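Local coordinates for protein oxaloacetate acetyl hydrolase (Cryphonectria parasitica, PDB 3LYE) that belongs to the phosphoenolpyruvate phosphomutase family of TIM-barrel proteins and forms an assembly of four chains that binds calcium ions, at residues 111-116 / 157-162; 196-201 / 221-226; 59-62 / 68-71; 147-152 / 185-190; 30-35 / 39-44. All coordinates share one frame; numbering follows the deposited sequence.

Contact 1: residues 111-116 / 157-162; sequences HYIRSG and RRLRSD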
# COMPACT_ATOMS: atom_id res chain seq x y z
N HIS A 111 10.68 -11.40 0.17
CA HIS A 111 9.77 -10.51 0.90
C HIS A 111 9.11 -11.22 2.09
O HIS A 111 8.98 -10.66 3.17
CB HIS A 111 8.75 -9.90 -0.05
CG HIS A 111 9.32 -8.82 -0.90
ND1 HIS A 111 8.70 -7.61 -1.08
CD2 HIS A 111 10.47 -8.75 -1.60
CE1 HIS A 111 9.45 -6.83 -1.84
NE2 HIS A 111 10.55 -7.49 -2.15
N TYR A 112 8.72 -12.47 1.89
CA TYR A 112 8.12 -13.25 2.96
C TYR A 112 9.17 -13.42 4.07
O TYR A 112 8.88 -13.24 5.26
CB TYR A 112 7.61 -14.60 2.48
CG TYR A 112 6.21 -14.61 1.89
CD1 TYR A 112 5.67 -13.48 1.25
CD2 TYR A 112 5.47 -15.77 1.92
CE1 TYR A 112 4.41 -13.54 0.69
CE2 TYR A 112 4.22 -15.83 1.37
CZ TYR A 112 3.69 -14.70 0.76
OH TYR A 112 2.43 -14.77 0.19
N ILE A 113 10.38 -13.79 3.70
CA ILE A 113 11.43 -13.97 4.69
C ILE A 113 11.68 -12.69 5.50
O ILE A 113 11.75 -12.72 6.74
CB ILE A 113 12.73 -14.47 4.02
CG1 ILE A 113 12.58 -15.96 3.68
CG2 ILE A 113 13.98 -14.28 4.89
CD1 ILE A 113 13.66 -16.50 2.79
N ARG A 114 11.83 -11.57 4.79
CA ARG A 114 12.06 -10.26 5.40
C ARG A 114 10.93 -9.87 6.35
O ARG A 114 11.16 -9.18 7.35
CB ARG A 114 12.12 -9.15 4.30
CG ARG A 114 13.43 -9.13 3.61
CD ARG A 114 13.45 -8.34 2.32
NE ARG A 114 12.74 -7.09 2.37
CZ ARG A 114 12.43 -6.37 1.31
NH1 ARG A 114 11.72 -5.26 1.48
NH2 ARG A 114 12.84 -6.74 0.10
N SER A 115 9.73 -10.29 5.99
CA SER A 115 8.53 -9.99 6.77
C SER A 115 8.28 -10.95 7.93
O SER A 115 7.22 -10.91 8.54
CB SER A 115 7.30 -9.96 5.87
OG SER A 115 7.29 -8.81 5.03
N GLY A 116 9.23 -11.81 8.23
CA GLY A 116 9.10 -12.73 9.35
C GLY A 116 8.21 -13.93 9.13
O GLY A 116 7.89 -14.61 10.08
N ARG A 157 18.27 -20.03 0.65
CA ARG A 157 19.66 -20.33 0.94
C ARG A 157 20.54 -19.06 0.89
O ARG A 157 21.38 -18.84 1.79
CB ARG A 157 20.18 -21.35 -0.05
CG ARG A 157 19.66 -22.72 0.25
CD ARG A 157 20.11 -23.78 -0.78
NE ARG A 157 21.55 -23.71 -1.12
CZ ARG A 157 22.54 -24.20 -0.38
NH1 ARG A 157 23.80 -24.04 -0.78
NH2 ARG A 157 22.30 -24.86 0.74
N ARG A 158 20.35 -18.21 -0.12
CA ARG A 158 21.13 -16.98 -0.26
C ARG A 158 20.92 -16.07 0.95
O ARG A 158 21.84 -15.39 1.42
CB ARG A 158 20.67 -16.31 -1.56
CG ARG A 158 21.24 -15.01 -1.95
CD ARG A 158 20.97 -14.80 -3.48
NE ARG A 158 19.53 -14.65 -3.79
CZ ARG A 158 18.73 -15.42 -4.54
NH1 ARG A 158 19.11 -16.53 -5.18
NH2 ARG A 158 17.47 -15.05 -4.68
N LEU A 159 19.71 -16.09 1.49
CA LEU A 159 19.36 -15.26 2.65
C LEU A 159 19.67 -15.93 3.99
O LEU A 159 19.31 -15.39 5.03
CB LEU A 159 17.90 -14.85 2.58
CG LEU A 159 17.62 -14.02 1.34
CD1 LEU A 159 16.13 -13.65 1.25
CD2 LEU A 159 18.44 -12.77 1.23
N ARG A 160 20.24 -17.14 3.96
CA ARG A 160 20.60 -17.85 5.19
C ARG A 160 19.44 -17.97 6.15
O ARG A 160 19.58 -17.84 7.35
CB ARG A 160 21.83 -17.14 5.79
CG ARG A 160 22.97 -17.26 4.74
CD ARG A 160 24.33 -16.67 5.04
NE ARG A 160 24.56 -16.22 6.39
CZ ARG A 160 25.35 -15.19 6.69
NH1 ARG A 160 25.52 -14.84 7.96
NH2 ARG A 160 25.95 -14.51 5.70
N SER A 161 18.30 -18.32 5.59
CA SER A 161 17.07 -18.44 6.34
C SER A 161 16.60 -19.86 6.60
O SER A 161 16.85 -20.75 5.80
CB SER A 161 15.98 -17.72 5.55
OG SER A 161 14.68 -17.90 6.06
N ASP A 162 15.92 -20.05 7.72
CA ASP A 162 15.35 -21.32 8.10
C ASP A 162 13.95 -21.52 7.50
O ASP A 162 13.30 -22.50 7.78
CB ASP A 162 15.22 -21.42 9.61
CG ASP A 162 16.49 -21.88 10.28
OD1 ASP A 162 16.54 -21.78 11.50
OD2 ASP A 162 17.42 -22.35 9.61
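Ile113 reaches out from the last turn of helix 102-114 and sets its side chain against Ser161, with Leu159 closing in beside it. Its terminal CD1 lies 3.7 Å from Ser161 OG, and the branch methyl CG2 sits 4.0 Å from Ser161 CB, so both arms of the isoleucine embrace the short serine side chain. Leu159 adds a methyl-to-methyl contact, its CD1 lying 4.1 Å from Ile113 CD1. The serine hydroxyl is held by its own loop: with OG anti to the backbone N (chi1 172°), it is hydrogen-bonded to the backbone N of Phe163, and Ile113 also touches Phe163. One shell further out, both helix ends are fixed by the backbone. Gly116, with positive phi, is the C' residue of a Schellman motif in which its N bonds to Ile113 O at 3.1 Å and Val117 N bonds to Tyr112 O, while Arg160 plays the comparable part after helix 142-158. Phe10 of the second subunit packs on Leu159. The last turn of helix 102-114 packed against the loop that leads from helix 142-158 toward strand 164-169 suits the outer layer of a TIM-type alpha/beta barrel.

Contact 2: residues 196-201 / 221-226; sequences LLEGFR and NSVENG. With CA (calcium ion), chain C.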
# COMPACT_ATOMS: atom_id res chain seq x y z
N LEU A 196 3.09 -31.15 -0.16
CA LEU A 196 1.65 -30.98 -0.02
C LEU A 196 0.98 -31.49 -1.29
O LEU A 196 1.14 -30.92 -2.37
CB LEU A 196 1.29 -29.51 0.23
CG LEU A 196 -0.16 -29.05 0.00
CD1 LEU A 196 -1.16 -29.96 0.64
CD2 LEU A 196 -0.30 -27.60 0.50
N LEU A 197 0.30 -32.62 -1.16
CA LEU A 197 -0.45 -33.22 -2.25
C LEU A 197 -1.86 -32.66 -1.95
O LEU A 197 -2.50 -33.05 -0.98
CB LEU A 197 -0.36 -34.74 -2.22
CG LEU A 197 -0.79 -35.45 -3.51
CD1 LEU A 197 -0.36 -36.90 -3.53
CD2 LEU A 197 -2.30 -35.34 -3.73
N GLU A 198 -2.31 -31.74 -2.78
CA GLU A 198 -3.63 -31.08 -2.61
C GLU A 198 -4.80 -31.86 -3.12
O GLU A 198 -4.76 -32.48 -4.17
CB GLU A 198 -3.62 -29.75 -3.37
CG GLU A 198 -4.88 -28.88 -3.33
CD GLU A 198 -5.18 -28.33 -1.95
OE1 GLU A 198 -4.23 -28.18 -1.14
OE2 GLU A 198 -6.37 -28.03 -1.68
N GLY A 199 -5.87 -31.84 -2.36
CA GLY A 199 -7.08 -32.51 -2.78
C GLY A 199 -7.21 -34.01 -2.80
O GLY A 199 -7.73 -34.57 -3.77
N PHE A 200 -6.81 -34.67 -1.72
CA PHE A 200 -6.94 -36.11 -1.68
C PHE A 200 -8.40 -36.49 -1.90
O PHE A 200 -9.32 -35.77 -1.46
CB PHE A 200 -6.52 -36.65 -0.32
CG PHE A 200 -5.05 -36.56 -0.05
CD1 PHE A 200 -4.16 -37.34 -0.76
CD2 PHE A 200 -4.55 -35.73 0.94
CE1 PHE A 200 -2.80 -37.28 -0.51
CE2 PHE A 200 -3.19 -35.67 1.18
CZ PHE A 200 -2.31 -36.45 0.46
N ARG A 201 -8.62 -37.61 -2.56
CA ARG A 201 -9.98 -38.09 -2.82
C ARG A 201 -10.44 -39.04 -1.72
O ARG A 201 -11.62 -39.29 -1.58
CB ARG A 201 -10.05 -38.74 -4.21
CG ARG A 201 -10.01 -37.69 -5.32
CD ARG A 201 -10.02 -38.24 -6.74
NE ARG A 201 -10.46 -37.22 -7.70
CZ ARG A 201 -9.72 -36.19 -8.10
NH1 ARG A 201 -10.21 -35.31 -8.97
NH2 ARG A 201 -8.48 -36.03 -7.64
N ASN A 221 -3.81 -30.35 3.80
CA ASN A 221 -4.64 -29.17 3.72
C ASN A 221 -6.11 -29.57 3.82
O ASN A 221 -6.65 -30.20 2.92
CB ASN A 221 -4.44 -28.44 2.42
CG ASN A 221 -5.34 -27.22 2.29
OD1 ASN A 221 -5.81 -26.64 3.28
ND2 ASN A 221 -5.61 -26.85 1.07
N SER A 222 -6.71 -29.24 4.95
CA SER A 222 -8.12 -29.50 5.23
C SER A 222 -8.95 -28.29 4.76
O SER A 222 -8.78 -27.21 5.27
CB SER A 222 -8.28 -29.72 6.72
OG SER A 222 -9.60 -30.08 7.04
N VAL A 223 -9.84 -28.48 3.81
CA VAL A 223 -10.67 -27.41 3.26
C VAL A 223 -12.06 -27.60 3.81
O VAL A 223 -12.80 -28.51 3.41
CB VAL A 223 -10.64 -27.49 1.75
CG1 VAL A 223 -11.48 -26.39 1.14
CG2 VAL A 223 -9.18 -27.43 1.26
N GLU A 224 -12.44 -26.73 4.74
CA GLU A 224 -13.76 -26.89 5.34
C GLU A 224 -14.88 -26.72 4.32
O GLU A 224 -14.95 -25.74 3.58
CB GLU A 224 -13.91 -25.91 6.51
CG GLU A 224 -15.27 -25.96 7.20
CD GLU A 224 -15.57 -27.31 7.89
OE1 GLU A 224 -16.74 -27.53 8.30
OE2 GLU A 224 -14.66 -28.17 8.03
N ASN A 225 -15.72 -27.74 4.25
CA ASN A 225 -16.88 -27.78 3.36
C ASN A 225 -16.48 -27.87 1.89
O ASN A 225 -17.26 -27.55 0.99
CB ASN A 225 -17.82 -26.62 3.63
CG ASN A 225 -18.38 -26.66 5.03
OD1 ASN A 225 -18.45 -27.73 5.64
ND2 ASN A 225 -18.76 -25.52 5.55
N GLY A 226 -15.27 -28.40 1.69
CA GLY A 226 -14.71 -28.58 0.38
C GLY A 226 -15.07 -29.91 -0.25
O GLY A 226 -16.04 -30.57 0.15
CA CA C . -18.67 -28.66 7.76
O HOH W 1 -3.92 -32.04 1.30
O HOH W 2 -6.84 -30.12 0.14
O HOH W 3 -6.55 -32.87 0.88
O HOH W 4 -19.07 -29.71 9.83
O HOH W 5 -17.53 -30.55 7.07
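Glu198, just past strand 194-197, faces Asn221 within strand 219-223, where two consecutive strands of the TIM-type barrel come together without pairing directly here. The tight part is made by side chains. Asn221 ND2 gives a nearly straight hydrogen bond to Glu198 OE1 (2.9 Å, 172°); it meets that oxygen's syn lone pair, and the oxygen lies in the amide plane of Asn221. A second bond to Glu198 OE2 is weak. The carboxylate and amide planes are 48° apart. Glu198 extends first with CG anti to the backbone N, then bends at chi2 (66°), which brings its carboxylate across to the asparagine. The other end of the amide, OD1, is hydrogen-bonded to Ser247 OG, so both ends of the group are fixed. Alongside, Leu196 CD1 lies 4.0 Å from Asn221 CB.

The looser side is bridged by water. One molecule spans Leu197 O (2.9 Å) and Asn221 N (3.0 Å), standing in for a direct backbone bond; another joins Asn221 O to Gly199 N and, weakly, to Glu198 OE2. Past the strand, a type II turn from Val223 to Gly226 carries a calcium ion, bound by Glu224 OE1 at 2.3 Å, Asn225 OD1 at 2.3 Å, two waters, and Thr273 O and Asp275 OD1 of the third subunit.

Contact 3: residues 59-62 / 68-71; sequences SRLG and IAQL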
# COMPACT_ATOMS: atom_id res chain seq x y z
N SER A 59 -11.17 -10.91 2.16
CA SER A 59 -11.18 -9.85 3.16
C SER A 59 -10.52 -8.54 2.74
O SER A 59 -11.11 -7.47 2.93
CB SER A 59 -10.56 -10.41 4.43
OG SER A 59 -10.56 -9.47 5.51
N ARG A 60 -9.32 -8.63 2.20
CA ARG A 60 -8.65 -7.42 1.79
C ARG A 60 -9.13 -6.84 0.50
O ARG A 60 -9.06 -5.61 0.31
CB ARG A 60 -7.15 -7.63 1.69
CG ARG A 60 -6.53 -7.75 3.00
CD ARG A 60 -5.00 -7.82 2.89
NE ARG A 60 -4.39 -6.65 2.24
CZ ARG A 60 -3.82 -5.64 2.89
NH1 ARG A 60 -3.27 -4.62 2.24
NH2 ARG A 60 -3.81 -5.64 4.21
N LEU A 61 -9.63 -7.68 -0.39
CA LEU A 61 -10.08 -7.19 -1.70
C LEU A 61 -11.54 -7.38 -2.04
O LEU A 61 -12.04 -6.79 -2.98
CB LEU A 61 -9.23 -7.85 -2.81
CG LEU A 61 -7.72 -7.65 -2.69
CD1 LEU A 61 -6.98 -8.39 -3.81
CD2 LEU A 61 -7.39 -6.18 -2.70
N GLY A 62 -12.24 -8.17 -1.24
CA GLY A 62 -13.64 -8.42 -1.52
C GLY A 62 -13.87 -9.13 -2.85
O GLY A 62 -14.93 -8.96 -3.48
N ILE A 68 -6.43 -12.86 -8.11
CA ILE A 68 -6.68 -11.41 -8.03
C ILE A 68 -5.67 -10.83 -7.04
O ILE A 68 -5.11 -9.74 -7.27
CB ILE A 68 -8.15 -11.12 -7.74
CG1 ILE A 68 -8.99 -11.55 -8.95
CG2 ILE A 68 -8.32 -9.66 -7.43
CD1 ILE A 68 -10.47 -11.61 -8.71
N ALA A 69 -5.47 -11.47 -5.90
CA ALA A 69 -4.46 -11.00 -4.97
C ALA A 69 -3.09 -11.29 -5.63
O ALA A 69 -2.88 -12.38 -6.17
CB ALA A 69 -4.56 -11.71 -3.66
N GLN A 70 -2.18 -10.32 -5.55
CA GLN A 70 -0.83 -10.47 -6.11
C GLN A 70 0.17 -10.35 -4.96
O GLN A 70 -0.22 -10.35 -3.77
CB GLN A 70 -0.58 -9.50 -7.26
CG GLN A 70 -1.64 -9.66 -8.35
CD GLN A 70 -1.33 -8.98 -9.64
OE1 GLN A 70 -1.38 -9.58 -10.72
NE2 GLN A 70 -1.10 -7.74 -9.58
N LEU A 71 1.44 -10.25 -5.28
CA LEU A 71 2.45 -10.19 -4.23
C LEU A 71 2.21 -9.12 -3.19
O LEU A 71 2.31 -9.39 -2.00
CB LEU A 71 3.86 -10.07 -4.80
CG LEU A 71 4.97 -9.91 -3.75
CD1 LEU A 71 4.98 -11.08 -2.81
CD2 LEU A 71 6.30 -9.74 -4.44
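Leu61 and Ala69 stand opposite each other with CA atoms 7.5 Å apart, one near the end of helix 53-61 and the other in the irregular loop that follows it. The helix makes a wider pi-type turn at 59-61, and Gly62 then leaves helical geometry with positive phi. On the other side the chain runs without regular structure up to Gln70, the N-cap of helix 71-82. The side-chain contacts are apolar and rest on a single methyl: Leu61 CD1 lies 3.8 Å from Ala69 CA and 4.1 Å from Ala69 CB, so it covers backbone as well as side chain. The same methyl meets the branch methyl of Ile68, with CG2 at 4.1 Å. Leu61 has CG anti to its carbonyl carbon (chi1 -57°) and a stretched chi2, which carries CD1 across to the loop. Arg107 of the fourth subunit packs on both Leu61 and Ile68, placing this small cluster at a subunit interface. Asp73 OD2 accepts from Gln70 N, the N3-to-N-cap half of a capping box. The whole is a compact helix-loop-helix connection, with the leucine near the end of one helix folding back on the approach to the next.

Contact 4: residues 147-152 / 185-190; sequences VRIRAA and RAARDE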
# COMPACT_ATOMS: atom_id res chain seq x y z
N VAL A 147 11.37 -25.13 -11.87
CA VAL A 147 11.98 -23.81 -12.04
C VAL A 147 11.50 -22.96 -10.83
O VAL A 147 12.27 -22.22 -10.22
CB VAL A 147 11.58 -23.14 -13.37
CG1 VAL A 147 11.95 -21.68 -13.35
CG2 VAL A 147 12.27 -23.82 -14.51
N ARG A 148 10.21 -23.05 -10.50
CA ARG A 148 9.67 -22.29 -9.37
C ARG A 148 10.30 -22.76 -8.06
O ARG A 148 10.78 -21.94 -7.25
CB ARG A 148 8.10 -22.39 -9.33
CG ARG A 148 7.53 -22.01 -10.75
CD ARG A 148 6.26 -21.25 -11.07
NE ARG A 148 5.16 -22.09 -10.94
CZ ARG A 148 3.92 -22.10 -11.48
NH1 ARG A 148 3.47 -21.46 -12.59
NH2 ARG A 148 3.15 -22.97 -10.90
N ILE A 149 10.36 -24.07 -7.85
CA ILE A 149 10.93 -24.58 -6.62
C ILE A 149 12.40 -24.16 -6.49
O ILE A 149 12.84 -23.70 -5.44
CB ILE A 149 10.78 -26.10 -6.51
CG1 ILE A 149 9.30 -26.53 -6.54
CG2 ILE A 149 11.45 -26.61 -5.26
CD1 ILE A 149 8.49 -26.02 -5.39
N ARG A 150 13.15 -24.30 -7.57
CA ARG A 150 14.56 -23.95 -7.59
C ARG A 150 14.79 -22.51 -7.22
O ARG A 150 15.70 -22.19 -6.45
CB ARG A 150 15.11 -24.22 -9.02
CG ARG A 150 16.55 -24.40 -9.22
CD ARG A 150 16.85 -24.95 -10.64
NE ARG A 150 16.37 -26.31 -10.83
CZ ARG A 150 15.55 -26.71 -11.80
NH1 ARG A 150 15.09 -25.88 -12.72
NH2 ARG A 150 15.18 -27.98 -11.86
N ALA A 151 14.00 -21.62 -7.80
CA ALA A 151 14.13 -20.20 -7.51
C ALA A 151 13.89 -19.91 -6.02
O ALA A 151 14.59 -19.14 -5.39
CB ALA A 151 13.20 -19.38 -8.39
N ALA A 152 12.85 -20.54 -5.48
CA ALA A 152 12.50 -20.37 -4.09
C ALA A 152 13.58 -20.88 -3.14
O ALA A 152 13.97 -20.17 -2.20
CB ALA A 152 11.16 -21.03 -3.81
N ARG A 185 8.70 -35.86 -5.13
CA ARG A 185 10.06 -36.37 -4.97
C ARG A 185 11.04 -35.42 -5.67
O ARG A 185 12.14 -35.13 -5.15
CB ARG A 185 10.20 -37.76 -5.56
CG ARG A 185 9.62 -38.81 -4.72
CD ARG A 185 9.99 -40.18 -5.25
NE ARG A 185 9.40 -41.20 -4.39
CZ ARG A 185 8.63 -42.20 -4.80
NH1 ARG A 185 8.16 -43.05 -3.90
NH2 ARG A 185 8.36 -42.36 -6.10
N ALA A 186 10.69 -34.94 -6.85
CA ALA A 186 11.56 -34.04 -7.59
C ALA A 186 11.73 -32.74 -6.81
O ALA A 186 12.83 -32.19 -6.72
CB ALA A 186 11.04 -33.79 -8.98
N ALA A 187 10.65 -32.23 -6.23
CA ALA A 187 10.71 -30.99 -5.45
C ALA A 187 11.58 -31.14 -4.22
O ALA A 187 12.34 -30.25 -3.86
CB ALA A 187 9.32 -30.53 -5.06
N ARG A 188 11.47 -32.29 -3.56
CA ARG A 188 12.30 -32.60 -2.41
C ARG A 188 13.80 -32.54 -2.86
O ARG A 188 14.64 -31.94 -2.17
CB ARG A 188 11.98 -34.02 -1.94
CG ARG A 188 12.86 -34.56 -0.80
CD ARG A 188 12.70 -36.09 -0.72
NE ARG A 188 13.24 -36.62 -1.98
CZ ARG A 188 12.94 -37.78 -2.57
NH1 ARG A 188 13.54 -38.05 -3.73
NH2 ARG A 188 12.08 -38.66 -2.05
N ASP A 189 14.12 -33.13 -4.00
CA ASP A 189 15.51 -33.14 -4.47
C ASP A 189 16.00 -31.73 -4.74
O ASP A 189 17.20 -31.44 -4.57
CB ASP A 189 15.68 -34.03 -5.68
CG ASP A 189 15.66 -35.48 -5.31
OD1 ASP A 189 15.58 -35.86 -4.10
OD2 ASP A 189 15.73 -36.25 -6.29
N GLU A 190 15.10 -30.86 -5.16
CA GLU A 190 15.47 -29.46 -5.43
C GLU A 190 15.61 -28.63 -4.16
O GLU A 190 16.05 -27.47 -4.24
CB GLU A 190 14.51 -28.79 -6.41
CG GLU A 190 14.43 -29.39 -7.77
CD GLU A 190 15.64 -29.15 -8.64
OE1 GLU A 190 16.42 -28.20 -8.37
OE2 GLU A 190 15.77 -29.89 -9.63
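Helices 142-158 and 177-189 are neighbours in the helical layer outside the barrel sheet, joined in the chain through strand 164-169, and here they meet along their flanks. Toward the sheet the contact is mostly apolar. Ile149 sets its branch methyl CG2 3.9 Å from Glu190 CB and 4.0 Å from the carbonyl oxygen Ala187 O, while its CG1 faces Ala187 CB at 4.3 Å. Ile149 and Ala187 both rest on Ala167 of the strand beneath. Farther out, a salt bridge spans the gap. Arg150 grips Glu190 side-on, one nitrogen to each carboxylate oxygen: NE to OE1 at 3.1 Å and NH2 to OE2 at 3.0 Å. The second bond is the straighter (166°) and lies in the guanidinium plane; the first is tilted from it. Both nitrogens approach from above the carboxylate plane, and the two flat groups stand 77° apart, so this is a steeply turned pair and not a coplanar fork. Bends at chi3 of Arg150 (-67°) and at chi2 of Glu190 bring the charged ends together. The remaining nitrogen, Arg150 NH1, is hydrogen-bonded to Ala298 O of the second subunit, which links the pair to the assembly. Adjacent helices packed over an intervening parallel strand, apolar toward the sheet and charged farther out, fit the alpha/beta barrel architecture of this family.

Contact 5: residues 30-35 / 39-44; sequences PGVYDG and RTAMEL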
# COMPACT_ATOMS: atom_id res chain seq x y z
N PRO A 30 -4.51 -23.18 12.13
CA PRO A 30 -5.80 -22.70 11.64
C PRO A 30 -5.62 -21.64 10.56
O PRO A 30 -4.69 -20.82 10.64
CB PRO A 30 -6.42 -22.05 12.88
CG PRO A 30 -5.26 -21.69 13.72
CD PRO A 30 -4.25 -22.79 13.51
N GLY A 31 -6.50 -21.68 9.56
CA GLY A 31 -6.47 -20.69 8.50
C GLY A 31 -7.07 -19.38 8.97
O GLY A 31 -8.22 -19.31 9.33
N VAL A 32 -6.25 -18.34 8.94
CA VAL A 32 -6.57 -16.99 9.32
C VAL A 32 -6.44 -16.11 8.08
O VAL A 32 -5.73 -16.44 7.16
CB VAL A 32 -5.77 -16.50 10.53
CG1 VAL A 32 -5.99 -17.40 11.73
CG2 VAL A 32 -4.31 -16.41 10.20
N TYR A 33 -7.08 -14.95 8.12
CA TYR A 33 -7.10 -14.10 6.97
C TYR A 33 -7.07 -12.61 7.21
O TYR A 33 -7.07 -11.82 6.24
CB TYR A 33 -8.41 -14.39 6.20
CG TYR A 33 -9.67 -14.03 6.93
CD1 TYR A 33 -10.21 -12.76 6.81
CD2 TYR A 33 -10.32 -14.95 7.74
CE1 TYR A 33 -11.36 -12.42 7.48
CE2 TYR A 33 -11.48 -14.61 8.41
CZ TYR A 33 -12.00 -13.33 8.29
OH TYR A 33 -13.19 -13.02 8.92
N ASP A 34 -7.02 -12.20 8.47
CA ASP A 34 -7.02 -10.79 8.84
C ASP A 34 -6.53 -10.66 10.26
O ASP A 34 -6.16 -11.68 10.89
CB ASP A 34 -8.38 -10.13 8.61
CG ASP A 34 -9.40 -10.45 9.70
OD1 ASP A 34 -10.33 -9.61 9.88
OD2 ASP A 34 -9.30 -11.52 10.34
N GLY A 35 -6.55 -9.45 10.79
CA GLY A 35 -6.05 -9.25 12.12
C GLY A 35 -6.90 -9.85 13.21
O GLY A 35 -6.38 -10.42 14.16
N ARG A 39 -5.58 -12.70 15.61
CA ARG A 39 -5.51 -12.40 17.04
C ARG A 39 -6.32 -13.42 17.85
O ARG A 39 -5.95 -13.75 18.97
CB ARG A 39 -6.04 -10.99 17.30
CG ARG A 39 -5.08 -9.87 16.93
CD ARG A 39 -3.87 -9.80 17.85
NE ARG A 39 -3.23 -8.50 17.68
CZ ARG A 39 -2.18 -8.09 18.37
NH1 ARG A 39 -1.70 -6.88 18.14
NH2 ARG A 39 -1.61 -8.89 19.26
N THR A 40 -7.42 -13.90 17.28
CA THR A 40 -8.25 -14.87 17.99
C THR A 40 -7.50 -16.21 18.11
O THR A 40 -7.48 -16.85 19.16
CB THR A 40 -9.61 -15.06 17.35
OG1 THR A 40 -10.27 -13.79 17.26
CG2 THR A 40 -10.51 -15.94 18.16
N ALA A 41 -6.87 -16.64 17.03
CA ALA A 41 -6.09 -17.87 17.07
C ALA A 41 -4.96 -17.75 18.09
O ALA A 41 -4.62 -18.69 18.79
CB ALA A 41 -5.54 -18.18 15.70
N MET A 42 -4.37 -16.55 18.18
CA MET A 42 -3.29 -16.28 19.14
C MET A 42 -3.82 -16.34 20.58
O MET A 42 -3.20 -16.96 21.43
CB MET A 42 -2.65 -14.92 18.88
CG MET A 42 -1.91 -14.86 17.57
SD MET A 42 -1.57 -13.19 16.94
CE MET A 42 -0.33 -12.62 18.06
N GLU A 43 -4.98 -15.74 20.81
CA GLU A 43 -5.61 -15.73 22.12
C GLU A 43 -5.82 -17.17 22.61
O GLU A 43 -5.63 -17.47 23.80
CB GLU A 43 -7.03 -15.11 22.01
CG GLU A 43 -7.92 -15.20 23.25
CD GLU A 43 -9.38 -14.76 23.04
OE1 GLU A 43 -10.13 -14.76 24.05
OE2 GLU A 43 -9.80 -14.42 21.93
N LEU A 44 -6.15 -18.06 21.68
CA LEU A 44 -6.44 -19.45 22.01
C LEU A 44 -5.23 -20.34 22.12
O LEU A 44 -5.36 -21.52 22.45
CB LEU A 44 -7.49 -20.00 21.03
CG LEU A 44 -8.84 -19.27 21.09
CD1 LEU A 44 -9.72 -19.69 19.91
CD2 LEU A 44 -9.55 -19.48 22.42
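Gly35 and Arg39 sit one helical turn apart, CA to CA 5.9 Å, while Pro30 on the preceding strand lies with its CA 7.3 Å from that of Ala41, so the chain doubles back from strand 27-32 into helix 35-43. The first turn of the helix is closed by Arg39 N bonding to Gly35 O at 2.8 Å. The side chain of Arg39 crowds the same carbonyl, with CG 3.1 Å from Gly35 O. Where strand and helix face each other, Ala41 CB touches two strand side chains: it lies 4.0 Å from Pro30 CG, at the outer corner of the proline ring, and 4.1 Å from Val32 CG1. Val32 turns CG1 anti to its carbonyl carbon (chi1 -58°), which brings this methyl up to the alanine. This is the opening half of the beta-alpha-beta crossover made by strand 27-32, helix 35-43 and strand 49-51, the repeating element of a TIM-type barrel, and at Ala41 the helix comes close to the strand. Asp34 is the N-cap, its side chain capping a backbone N of the first turn; its OD2 is hydrogen-bonded to Ser37 OG, whereas OD1 reaches Ser59 OG of the third subunit. The long arm of Arg39, bent at chi2 (-69°), leaves the crossover for the same neighbour, where its NE bonds to Gly62 O.

Overall arrangement
All five contacts belong to one barrel. Contacts 1 and 4 share helix 142-158, their centres about 17 Å apart, and both touch the second subunit. Contacts 2, 3 and 5 adjoin the third subunit; contacts 2 and 5 reach the same sheet, with nearest atoms about 7 Å apart. Contacts 3 and 5 touch directly, Ser59 CB lying 3.4 Å from Tyr33 CD1. Contacts 1 and 2 lie on opposite sides of the chain's centre. Contact 2 holds a calcium ion between subunits, and its Asn221 side chain is about 8 Å from another; the Ala69 side chain of contact 3 is also about 8 Å from a calcium ion. Calcium is also bound by Asp94, whose O meets Tyr112 OH of contact 1, and Asp96.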